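Local coordinates for glycoside hydrolase family 88 protein (Bacteroides vulgatus, PDB 4Q88), which is of uncharacterised function but, as a member of glycoside hydrolase family 88, probably hydrolyses glycosidic bonds in carbohydrate substrates, at residues Cys352-Val355 with Arg356-Gln359; Leu17-Ile20 with His21-Asn24; Tyr187-Asp190 with Ala191-Tyr195; Trp139-Val142 with Asp143-Tyr146. All coordinates share one frame; numbering follows the deposited sequence.

Overall arrangement
The four contacts are short-range examples of how a largely helical chain, assigned to the six-hairpin glycosidase clan, organises its helices and loops. They form two pairs on opposite sides of the chain's centre. Contact 1 ends helix 341-358 and contact 2 lies within helix 13-30, near the two termini; their centres are 14 Å apart, and they meet where Val355 CG2 packs 3.8 Å from Ile20 CD1. Contacts 3 and 4, with centres 12 Å apart, are joined by a probable hydrogen bond from Val142 N to Arg189 O (2.9 Å). Contact centres in different pairs are 27 to 36 Å apart. No ligand or established catalytic residue marks an active site here.

Contact 1 (Cys352-Val355 with Arg356-Gln359); sequences CERV and RFLQ
Arg354 and Phe357 lie side chain against side chain on the last turns of helix 341-358. The guanidinium and phenyl planes are 11° apart, and NH1 of Arg354 comes obliquely to within 3.4 Å of Phe357 CE2. A bend at the second torsion of Arg354 (64°) brings its end back toward this ring, while Leu358 CD2 covers one guanidinium face, near the rim.

The polar side-chain link runs through water. Glu353 OE2 and Arg356 NE are 4.2 Å apart, too far for a salt bridge, but a water accepts the NE hydrogen at 2.8 Å in the guanidinium plane and probably also donates to OE2. Glu353 OE1 is held by Asn287.

In the backbone, Phe357 N bonds to Glu353 O (2.9 Å) and Arg356 N to Cys352 O (3.2 Å), as in a regular alpha-helix. Leu358 N instead bonds better three residues back, reaching Val355 O at 3.1 Å from well above the carbonyl plane; its link to Arg354 O is weak.

Arg354 also makes salt bridges to Glu301 and Glu11. Its charge is thus probably neutralised by carboxylates while Leu358 and Phe357 pack against one guanidinium side, whereas Glu353 and Arg356 share only a looser, hydrated attraction.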
loop_
_atom_site.group_PDB
_atom_site.type_symbol
_atom_site.label_atom_id
_atom_site.label_comp_id
_atom_site.label_asym_id
_atom_site.label_seq_id
_atom_site.Cartn_x
_atom_site.Cartn_y
_atom_site.Cartn_z
ATOM N N CYS A 352 -12.492 0.429 -5.541
ATOM C CA CYS A 352 -13.461 0.638 -4.431
ATOM C C CYS A 352 -13.648 2.131 -4.157
ATOM O O CYS A 352 -14.791 2.640 -4.001
ATOM C CB CYS A 352 -13.030 -0.062 -3.168
ATOM S SG CYS A 352 -13.153 -1.840 -3.250
ATOM N N GLU A 353 -12.538 2.850 -4.069
ATOM C CA GLU A 353 -12.624 4.281 -3.823
ATOM C C GLU A 353 -13.283 5.050 -4.979
ATOM O O GLU A 353 -13.897 6.095 -4.741
ATOM C CB GLU A 353 -11.237 4.858 -3.462
ATOM C CG GLU A 353 -11.286 6.101 -2.567
ATOM C CD GLU A 353 -11.943 5.955 -1.186
ATOM O OE1 GLU A 353 -12.540 6.940 -0.751
ATOM O OE2 GLU A 353 -11.846 4.910 -0.504
ATOM N N ARG A 354 -13.146 4.552 -6.203
ATOM C CA ARG A 354 -13.828 5.124 -7.338
ATOM C C ARG A 354 -15.363 5.023 -7.196
ATOM O O ARG A 354 -16.073 5.974 -7.515
ATOM C CB ARG A 354 -13.412 4.454 -8.614
ATOM C CG ARG A 354 -14.022 5.038 -9.885
ATOM C CD ARG A 354 -13.572 6.476 -10.127
ATOM N NE ARG A 354 -14.092 6.930 -11.409
ATOM C CZ ARG A 354 -13.911 8.118 -11.961
ATOM N NH1 ARG A 354 -13.185 9.074 -11.404
ATOM N NH2 ARG A 354 -14.470 8.326 -13.128
ATOM N N VAL A 355 -15.840 3.884 -6.708
ATOM C CA VAL A 355 -17.283 3.731 -6.409
ATOM C C VAL A 355 -17.699 4.806 -5.410
ATOM O O VAL A 355 -18.723 5.494 -5.614
ATOM C CB VAL A 355 -17.615 2.323 -5.863
ATOM C CG1 VAL A 355 -19.085 2.269 -5.414
ATOM C CG2 VAL A 355 -17.339 1.287 -6.900
ATOM N N ARG A 356 -16.907 5.024 -4.347
ATOM C CA ARG A 356 -17.244 6.005 -3.364
ATOM C C ARG A 356 -17.217 7.418 -3.934
ATOM O O ARG A 356 -17.964 8.269 -3.522
ATOM C CB ARG A 356 -16.390 5.887 -2.103
ATOM C CG ARG A 356 -16.350 4.505 -1.473
ATOM C CD ARG A 356 -15.653 4.560 -0.122
ATOM N NE ARG A 356 -15.590 3.242 0.526
ATOM C CZ ARG A 356 -16.603 2.670 1.187
ATOM N NH1 ARG A 356 -17.745 3.323 1.316
ATOM N NH2 ARG A 356 -16.469 1.456 1.741
ATOM N N PHE A 357 -16.347 7.678 -4.891
ATOM C CA PHE A 357 -16.273 8.995 -5.554
ATOM C C PHE A 357 -17.496 9.256 -6.457
ATOM O O PHE A 357 -17.855 10.398 -6.668
ATOM C CB PHE A 357 -14.939 8.995 -6.357
ATOM C CG PHE A 357 -14.717 10.175 -7.237
ATOM C CD1 PHE A 357 -14.021 11.290 -6.764
ATOM C CD2 PHE A 357 -15.133 10.164 -8.559
ATOM C CE1 PHE A 357 -13.781 12.384 -7.588
ATOM C CE2 PHE A 357 -14.913 11.262 -9.381
ATOM C CZ PHE A 357 -14.220 12.366 -8.903
ATOM N N LEU A 358 -18.121 8.210 -6.984
ATOM C CA LEU A 358 -19.229 8.366 -7.912
ATOM C C LEU A 358 -20.500 8.651 -7.123
ATOM O O LEU A 358 -21.498 9.047 -7.677
ATOM C CB LEU A 358 -19.410 7.140 -8.793
ATOM C CG LEU A 358 -18.326 6.988 -9.858
ATOM C CD1 LEU A 358 -18.765 5.889 -10.816
ATOM C CD2 LEU A 358 -18.071 8.261 -10.644
ATOM N N GLN A 359 -20.406 8.434 -5.822
ATOM C CA GLN A 359 -21.302 8.967 -4.791
ATOM C C GLN A 359 -21.881 7.693 -4.222
ATOM O O GLN A 359 -21.328 7.110 -3.275
ATOM C CB GLN A 359 -22.364 9.966 -5.319
ATOM C CG GLN A 359 -23.512 10.285 -4.353
ATOM C CD GLN A 359 -23.326 11.544 -3.492
ATOM O OE1 GLN A 359 -22.477 11.596 -2.587
ATOM N NE2 GLN A 359 -24.166 12.546 -3.738
ATOM O OXT GLN A 359 -22.860 7.178 -4.765
HETATM O O HOH W 1 -13.187 2.427 -0.624
HETATM O O HOH W 2 -21.342 5.045 -6.131
#

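Contact 2 (Leu17-Ile20 with His21-Asn24); sequences LEII and HRVN
Glu18 and Arg22, one helical turn apart, form a side-on salt bridge in which each carboxylate oxygen takes one guanidinium nitrogen. NH2 of Arg22 gives an almost straight bond (177°) to Glu18 OE1 at 2.9 Å, where OE1 offers its syn lone pair, and NE reaches OE2 at 3.0 Å, also on the syn side. Carboxylate and guanidinium are nearly coplanar, 22° apart. The fit depends on a strained-looking bend in the arginine: its third torsion, -28°, is far from staggered and swings the NE edge back along the helix to the glutamate.

This bridge is on the solvent side, where Glu18 is exposed; NH1 of Arg22 adds weak bonds to Gln313 O and Ala314 O. The opposite character belongs to the isoleucines and Val23, which are buried. CG2 of Ile19 meets CG2 of Val23 at 4.3 Å, and beneath them the backbone is tight, with Val23 N bonding to Ile19 O at 2.9 Å and Asn24 N to Ile20 O at 3.0 Å. His21 is intermediate: its ring meets the carbonyl of Leu17 obliquely, CD2 lying 3.1 Å from Leu17 O, and ND1 is held by Tyr60.

Within the fold, Ile20 of helix 13-30 packs on both helix 341-358 and helix 39-55, while Asn24 bonds to Tyr44 and Asn48 of the latter.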
loop_
_atom_site.group_PDB
_atom_site.type_symbol
_atom_site.label_atom_id
_atom_site.label_comp_id
_atom_site.label_asym_id
_atom_site.label_seq_id
_atom_site.Cartn_x
_atom_site.Cartn_y
_atom_site.Cartn_z
ATOM N N LEU A 17 -18.947 -1.863 -9.963
ATOM C CA LEU A 17 -19.082 -3.056 -9.170
ATOM C C LEU A 17 -18.879 -4.297 -10.016
ATOM O O LEU A 17 -18.284 -5.275 -9.548
ATOM C CB LEU A 17 -20.447 -3.090 -8.436
ATOM C CG LEU A 17 -20.483 -2.072 -7.308
ATOM C CD1 LEU A 17 -21.925 -1.837 -6.844
ATOM C CD2 LEU A 17 -19.609 -2.467 -6.122
ATOM N N GLU A 18 -19.375 -4.290 -11.257
ATOM C CA GLU A 18 -19.115 -5.411 -12.162
ATOM C C GLU A 18 -17.599 -5.675 -12.316
ATOM O O GLU A 18 -17.145 -6.826 -12.315
ATOM C CB GLU A 18 -19.739 -5.156 -13.547
ATOM C CG GLU A 18 -19.594 -6.342 -14.477
ATOM C CD GLU A 18 -18.230 -6.407 -15.168
ATOM O OE1 GLU A 18 -17.665 -5.346 -15.525
ATOM O OE2 GLU A 18 -17.723 -7.531 -15.388
ATOM N N ILE A 19 -16.848 -4.600 -12.482
ATOM C CA ILE A 19 -15.368 -4.677 -12.585
ATOM C C ILE A 19 -14.763 -5.257 -11.316
ATOM O O ILE A 19 -13.975 -6.206 -11.378
ATOM C CB ILE A 19 -14.757 -3.302 -12.883
ATOM C CG1 ILE A 19 -15.114 -2.902 -14.332
ATOM C CG2 ILE A 19 -13.242 -3.345 -12.681
ATOM C CD1 ILE A 19 -14.817 -1.463 -14.692
ATOM N N ILE A 20 -15.182 -4.712 -10.166
ATOM C CA ILE A 20 -14.670 -5.160 -8.883
ATOM C C ILE A 20 -14.920 -6.646 -8.709
ATOM O O ILE A 20 -14.016 -7.423 -8.381
ATOM C CB ILE A 20 -15.272 -4.313 -7.750
ATOM C CG1 ILE A 20 -14.666 -2.904 -7.804
ATOM C CG2 ILE A 20 -14.986 -4.920 -6.398
ATOM C CD1 ILE A 20 -15.332 -1.923 -6.869
ATOM N N HIS A 21 -16.146 -7.067 -8.961
ATOM C CA HIS A 21 -16.449 -8.470 -8.785
ATOM C C HIS A 21 -15.744 -9.362 -9.826
ATOM O O HIS A 21 -15.304 -10.442 -9.479
ATOM C CB HIS A 21 -17.959 -8.688 -8.793
ATOM C CG HIS A 21 -18.648 -8.125 -7.606
ATOM N ND1 HIS A 21 -18.382 -8.552 -6.328
ATOM C CD2 HIS A 21 -19.615 -7.190 -7.494
ATOM C CE1 HIS A 21 -19.172 -7.920 -5.480
ATOM N NE2 HIS A 21 -19.899 -7.059 -6.156
ATOM N N ARG A 22 -15.634 -8.906 -11.080
ATOM C CA ARG A 22 -14.914 -9.656 -12.122
ATOM C C ARG A 22 -13.478 -9.944 -11.689
ATOM O O ARG A 22 -13.003 -11.091 -11.688
ATOM C CB ARG A 22 -14.913 -8.878 -13.434
ATOM C CG ARG A 22 -14.357 -9.692 -14.574
ATOM C CD ARG A 22 -14.031 -8.914 -15.827
ATOM N NE ARG A 22 -14.815 -7.705 -16.068
ATOM C CZ ARG A 22 -14.390 -6.701 -16.829
ATOM N NH1 ARG A 22 -13.197 -6.746 -17.425
ATOM N NH2 ARG A 22 -15.130 -5.618 -16.968
ATOM N N VAL A 23 -12.789 -8.885 -11.259
ATOM C CA VAL A 23 -11.381 -8.996 -10.814
ATOM C C VAL A 23 -11.226 -9.861 -9.580
ATOM O O VAL A 23 -10.360 -10.741 -9.540
ATOM C CB VAL A 23 -10.776 -7.593 -10.562
ATOM C CG1 VAL A 23 -9.398 -7.659 -9.909
ATOM C CG2 VAL A 23 -10.746 -6.799 -11.850
ATOM N N ASN A 24 -12.091 -9.649 -8.590
ATOM C CA ASN A 24 -11.930 -10.348 -7.336
ATOM C C ASN A 24 -12.335 -11.808 -7.468
ATOM O O ASN A 24 -11.683 -12.673 -6.883
ATOM C CB ASN A 24 -12.672 -9.669 -6.180
ATOM C CG ASN A 24 -11.913 -9.790 -4.862
ATOM O OD1 ASN A 24 -10.672 -9.942 -4.849
ATOM N ND2 ASN A 24 -12.640 -9.763 -3.749
#

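Contact 3 (Tyr187-Asp190 with Ala191-Tyr195); sequences YYRD and AKYPY
The Tyr188 ring carries Pro194 CA squarely over its centre, 3.5 Å from the centroid and 3° off the normal, a close CH-pi contact; the ring also stacks with Phe207. The proline ring crosses the same face obliquely, its CG 3.9 Å from Tyr188 CD2. On the Tyr193 ring, in one of its two conformers, and so less surely, Arg189 lays its aliphatic part over one face, CG 3.5 Å from Tyr193 CD1, while Asp190 OD1 sits at the edge, 3.2 Å from that same CD1. His198 meets this tyrosine edge-to-face.

Between the rings the chain makes a type I beta turn, closed by Tyr193 N bonding to Asp190 O at 3.1 Å. The Asp190 carboxylate is folded back toward its own backbone (chi1 63°), which lets OD1 accept Lys192 N at 2.8 Å in an Asx turn. A water links Tyr188 OH to the carbonyl of Tyr195.

With an alanine in place of Tyr188, Pro194 would probably lose the flat surface beneath its CA, and the bridging water would lose one of its mates.

The loop after strand 186-187 is thus shaped by aromatic faces and CH groups, with one aspartate satisfying two backbone amides at the turn.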
loop_
_atom_site.group_PDB
_atom_site.type_symbol
_atom_site.label_atom_id
_atom_site.label_comp_id
_atom_site.label_asym_id
_atom_site.label_seq_id
_atom_site.Cartn_x
_atom_site.Cartn_y
_atom_site.Cartn_z
ATOM N N TYR A 187 9.608 10.448 -1.826
ATOM C CA TYR A 187 10.507 9.532 -1.189
ATOM C C TYR A 187 11.349 8.758 -2.210
ATOM O O TYR A 187 10.818 8.221 -3.218
ATOM C CB TYR A 187 9.770 8.460 -0.393
ATOM C CG TYR A 187 9.091 8.992 0.851
ATOM C CD1 TYR A 187 7.811 9.473 0.809
ATOM C CD2 TYR A 187 9.736 8.961 2.061
ATOM C CE1 TYR A 187 7.204 9.962 1.964
ATOM C CE2 TYR A 187 9.148 9.393 3.218
ATOM C CZ TYR A 187 7.882 9.906 3.164
ATOM O OH TYR A 187 7.309 10.382 4.321
ATOM N N TYR A 188 12.652 8.668 -1.920
ATOM C CA TYR A 188 13.540 7.685 -2.536
ATOM C C TYR A 188 13.185 6.317 -1.955
ATOM O O TYR A 188 12.687 6.204 -0.812
ATOM C CB TYR A 188 15.008 7.976 -2.242
ATOM C CG TYR A 188 15.458 9.318 -2.799
ATOM C CD1 TYR A 188 15.711 9.465 -4.177
ATOM C CD2 TYR A 188 15.645 10.411 -1.985
ATOM C CE1 TYR A 188 16.095 10.692 -4.712
ATOM C CE2 TYR A 188 16.042 11.643 -2.513
ATOM C CZ TYR A 188 16.275 11.766 -3.878
ATOM O OH TYR A 188 16.662 13.007 -4.409
ATOM N N ARG A 189 13.414 5.294 -2.745
ATOM C CA ARG A 189 12.960 3.979 -2.300
ATOM C C ARG A 189 13.746 3.337 -1.156
ATOM O O ARG A 189 13.188 2.526 -0.437
ATOM C CB ARG A 189 12.743 3.035 -3.440
ATOM C CG ARG A 189 13.984 2.419 -4.008
ATOM C CD ARG A 189 13.660 1.389 -5.075
ATOM N NE ARG A 189 13.149 0.101 -4.562
ATOM C CZ ARG A 189 12.995 -0.976 -5.333
ATOM N NH1 ARG A 189 13.336 -0.924 -6.638
ATOM N NH2 ARG A 189 12.506 -2.109 -4.831
ATOM N N ASP A 190 15.022 3.692 -0.997
ATOM C CA ASP A 190 15.828 3.274 0.149
ATOM C C ASP A 190 17.128 4.091 0.084
ATOM O O ASP A 190 17.313 4.920 -0.842
ATOM C CB ASP A 190 16.079 1.751 0.174
ATOM C CG ASP A 190 16.892 1.250 -1.035
ATOM O OD1 ASP A 190 17.925 1.879 -1.398
ATOM O OD2 ASP A 190 16.448 0.235 -1.624
ATOM N N ALA A 191 18.022 3.856 1.032
ATOM C CA ALA A 191 19.250 4.668 1.115
ATOM C C ALA A 191 20.223 4.630 -0.066
ATOM O O ALA A 191 21.143 5.466 -0.129
ATOM C CB ALA A 191 20.008 4.323 2.397
ATOM N N LYS A 192 20.052 3.712 -0.992
ATOM C CA LYS A 192 20.934 3.666 -2.165
ATOM C C LYS A 192 20.592 4.717 -3.190
ATOM O O LYS A 192 21.483 5.063 -3.998
ATOM C CB LYS A 192 20.891 2.309 -2.827
ATOM C CG LYS A 192 21.401 1.207 -1.909
ATOM C CD LYS A 192 21.585 -0.117 -2.651
ATOM C CE LYS A 192 20.562 -0.384 -3.743
ATOM N NZ LYS A 192 20.699 -1.761 -4.311
ATOM N N TYR A 193 19.364 5.267 -3.125
ATOM C CA TYR A 193 18.839 6.089 -4.200
ATOM C C TYR A 193 18.944 7.615 -4.136
ATOM O O TYR A 193 18.757 8.265 -5.155
ATOM C CB TYR A 193 17.421 5.627 -4.537
ATOM C CG TYR A 193 17.394 4.277 -5.125
ATOM C CD1 TYR A 193 17.349 3.148 -4.322
ATOM C CD2 TYR A 193 17.454 4.099 -6.512
ATOM C CE1 TYR A 193 17.379 1.875 -4.858
ATOM C CE2 TYR A 193 17.501 2.821 -7.076
ATOM C CZ TYR A 193 17.442 1.718 -6.245
ATOM O OH TYR A 193 17.431 0.454 -6.783
ATOM N N PRO A 194 19.296 8.225 -2.990
ATOM C CA PRO A 194 19.279 9.701 -3.054
ATOM C C PRO A 194 20.259 10.359 -4.042
ATOM O O PRO A 194 21.339 9.823 -4.318
ATOM C CB PRO A 194 19.636 10.125 -1.607
ATOM C CG PRO A 194 19.053 9.018 -0.799
ATOM C CD PRO A 194 19.278 7.752 -1.575
ATOM N N TYR A 195 19.842 11.514 -4.545
ATOM C CA TYR A 195 20.599 12.365 -5.431
ATOM C C TYR A 195 21.534 13.242 -4.560
ATOM O O TYR A 195 21.148 13.596 -3.453
ATOM C CB TYR A 195 19.610 13.232 -6.159
ATOM C CG TYR A 195 20.141 14.079 -7.291
ATOM C CD1 TYR A 195 20.617 15.354 -7.053
ATOM C CD2 TYR A 195 20.089 13.634 -8.626
ATOM C CE1 TYR A 195 21.078 16.145 -8.085
ATOM C CE2 TYR A 195 20.577 14.411 -9.669
ATOM C CZ TYR A 195 21.083 15.682 -9.391
ATOM O OH TYR A 195 21.546 16.470 -10.424
HETATM O O HOH W 3 18.904 13.613 -2.390
#

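Contact 4 (Trp139-Val142 with Asp143-Tyr146); sequences WHWV and DALY
Val142 O receives the amide of Leu145 at 3.0 Å, with an N-H...O angle of 154°; one residue earlier, Trp141 O receives Ala144 N at 3.1 Å. Both donors stand above their carbonyl planes, as befits bonds that span only three residues. The second closes a type I beta turn from Trp141 to Ala144, through which the loop after helix 117-132 runs into helix 144-159.

Around this turn the packing is chiefly aromatic on methyl. The Trp141 indole folds back over the turn because its CG lies between the backbone N and the carbonyl carbon (chi1 79°), and the methyl of Ala144 then rests over the face of its six-membered ring, 3.6 Å from the centroid and 6° off the normal. The five-membered end of the indole lies against Asp143, whose CB is 3.5 Å from Trp141 NE1; the two side chains cross at about a right angle. Trp139 comes from another direction: its CB touches Ala144 CB at 3.8 Å and its CE3 touches Leu145 CD2 at 3.7 Å.

Trp141 also stacks with Phe97, and Trp139 meets Tyr171 edge-to-face. A serine at Trp141 is likely to strip the Ala144 methyl of its aromatic cover and leave Phe97 without its stacking partner.

Ala144 is therefore held between two tryptophans, its methyl serving as the apolar contact and its amide as the turn-closing donor, so that hydrophobic packing and backbone bonding together fix the first turn of helix 144-159, whose opening residues Ala144, Leu145 and Tyr146 are buried.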
loop_
_atom_site.group_PDB
_atom_site.type_symbol
_atom_site.label_atom_id
_atom_site.label_comp_id
_atom_site.label_asym_id
_atom_site.label_seq_id
_atom_site.Cartn_x
_atom_site.Cartn_y
_atom_site.Cartn_z
ATOM N N TRP A 139 11.844 0.953 9.526
ATOM C CA TRP A 139 11.158 1.213 8.243
ATOM C C TRP A 139 12.229 1.854 7.348
ATOM O O TRP A 139 12.194 3.039 7.006
ATOM C CB TRP A 139 9.953 2.161 8.478
ATOM C CG TRP A 139 8.909 1.573 9.332
ATOM C CD1 TRP A 139 8.801 0.260 9.727
ATOM C CD2 TRP A 139 7.795 2.252 9.880
ATOM N NE1 TRP A 139 7.685 0.095 10.505
ATOM C CE2 TRP A 139 7.066 1.316 10.629
ATOM C CE3 TRP A 139 7.356 3.593 9.837
ATOM C CZ2 TRP A 139 5.891 1.641 11.290
ATOM C CZ3 TRP A 139 6.198 3.922 10.550
ATOM C CH2 TRP A 139 5.487 2.966 11.254
ATOM N N HIS A 140 13.189 1.032 6.978
ATOM C CA HIS A 140 14.406 1.469 6.257
ATOM C C HIS A 140 14.278 1.349 4.713
ATOM O O HIS A 140 15.283 1.490 3.979
ATOM C CB HIS A 140 15.656 0.626 6.718
ATOM C CG HIS A 140 15.432 -0.862 6.699
ATOM N ND1 HIS A 140 15.690 -1.651 5.601
ATOM C CD2 HIS A 140 14.979 -1.704 7.657
ATOM C CE1 HIS A 140 15.369 -2.908 5.871
ATOM N NE2 HIS A 140 14.963 -2.972 7.126
ATOM N N TRP A 141 13.063 1.048 4.236
ATOM C CA TRP A 141 12.727 1.010 2.797
ATOM C C TRP A 141 11.336 1.600 2.666
ATOM O O TRP A 141 10.505 1.428 3.585
ATOM C CB TRP A 141 12.922 -0.399 2.205
ATOM C CG TRP A 141 11.854 -1.363 2.479
ATOM C CD1 TRP A 141 10.975 -1.866 1.565
ATOM C CD2 TRP A 141 11.546 -2.006 3.737
ATOM N NE1 TRP A 141 10.107 -2.767 2.187
ATOM C CE2 TRP A 141 10.416 -2.829 3.521
ATOM C CE3 TRP A 141 12.062 -1.902 5.033
ATOM C CZ2 TRP A 141 9.813 -3.552 4.541
ATOM C CZ3 TRP A 141 11.444 -2.603 6.053
ATOM C CH2 TRP A 141 10.353 -3.442 5.792
ATOM N N VAL A 142 11.063 2.349 1.598
ATOM C CA VAL A 142 9.843 3.160 1.601
ATOM C C VAL A 142 8.559 2.309 1.642
ATOM O O VAL A 142 7.569 2.718 2.248
ATOM C CB VAL A 142 9.812 4.157 0.431
ATOM C CG1 VAL A 142 9.579 3.439 -0.887
ATOM C CG2 VAL A 142 8.711 5.203 0.635
ATOM N N ASP A 143 8.615 1.099 1.074
ATOM C CA ASP A 143 7.439 0.235 0.991
ATOM C C ASP A 143 6.891 -0.094 2.417
ATOM O O ASP A 143 5.705 -0.377 2.598
ATOM C CB ASP A 143 7.692 -1.079 0.274
ATOM C CG ASP A 143 8.588 -0.999 -0.951
ATOM O OD1 ASP A 143 9.488 -0.157 -1.058
ATOM O OD2 ASP A 143 8.454 -1.900 -1.765
ATOM N N ALA A 144 7.772 -0.054 3.417
ATOM C CA ALA A 144 7.444 -0.328 4.806
ATOM C C ALA A 144 6.338 0.554 5.288
ATOM O O ALA A 144 5.559 0.149 6.167
ATOM C CB ALA A 144 8.630 -0.117 5.724
ATOM N N LEU A 145 6.259 1.776 4.763
ATOM C CA LEU A 145 5.167 2.615 5.180
ATOM C C LEU A 145 3.781 2.032 4.922
ATOM O O LEU A 145 2.880 2.185 5.760
ATOM C CB LEU A 145 5.279 4.036 4.602
ATOM C CG LEU A 145 6.602 4.788 4.862
ATOM C CD1 LEU A 145 6.473 6.212 4.314
ATOM C CD2 LEU A 145 6.922 4.818 6.355
ATOM N N TYR A 146 3.533 1.462 3.754
ATOM C CA TYR A 146 2.271 0.815 3.547
ATOM C C TYR A 146 2.188 -0.451 4.380
ATOM O O TYR A 146 1.104 -0.776 4.908
ATOM C CB TYR A 146 2.051 0.502 2.056
ATOM C CG TYR A 146 0.686 -0.078 1.781
ATOM C CD1 TYR A 146 0.445 -1.447 1.918
ATOM C CD2 TYR A 146 -0.395 0.736 1.448
ATOM C CE1 TYR A 146 -0.845 -1.954 1.714
ATOM C CE2 TYR A 146 -1.642 0.238 1.220
ATOM C CZ TYR A 146 -1.887 -1.107 1.394
ATOM O OH TYR A 146 -3.176 -1.568 1.188
#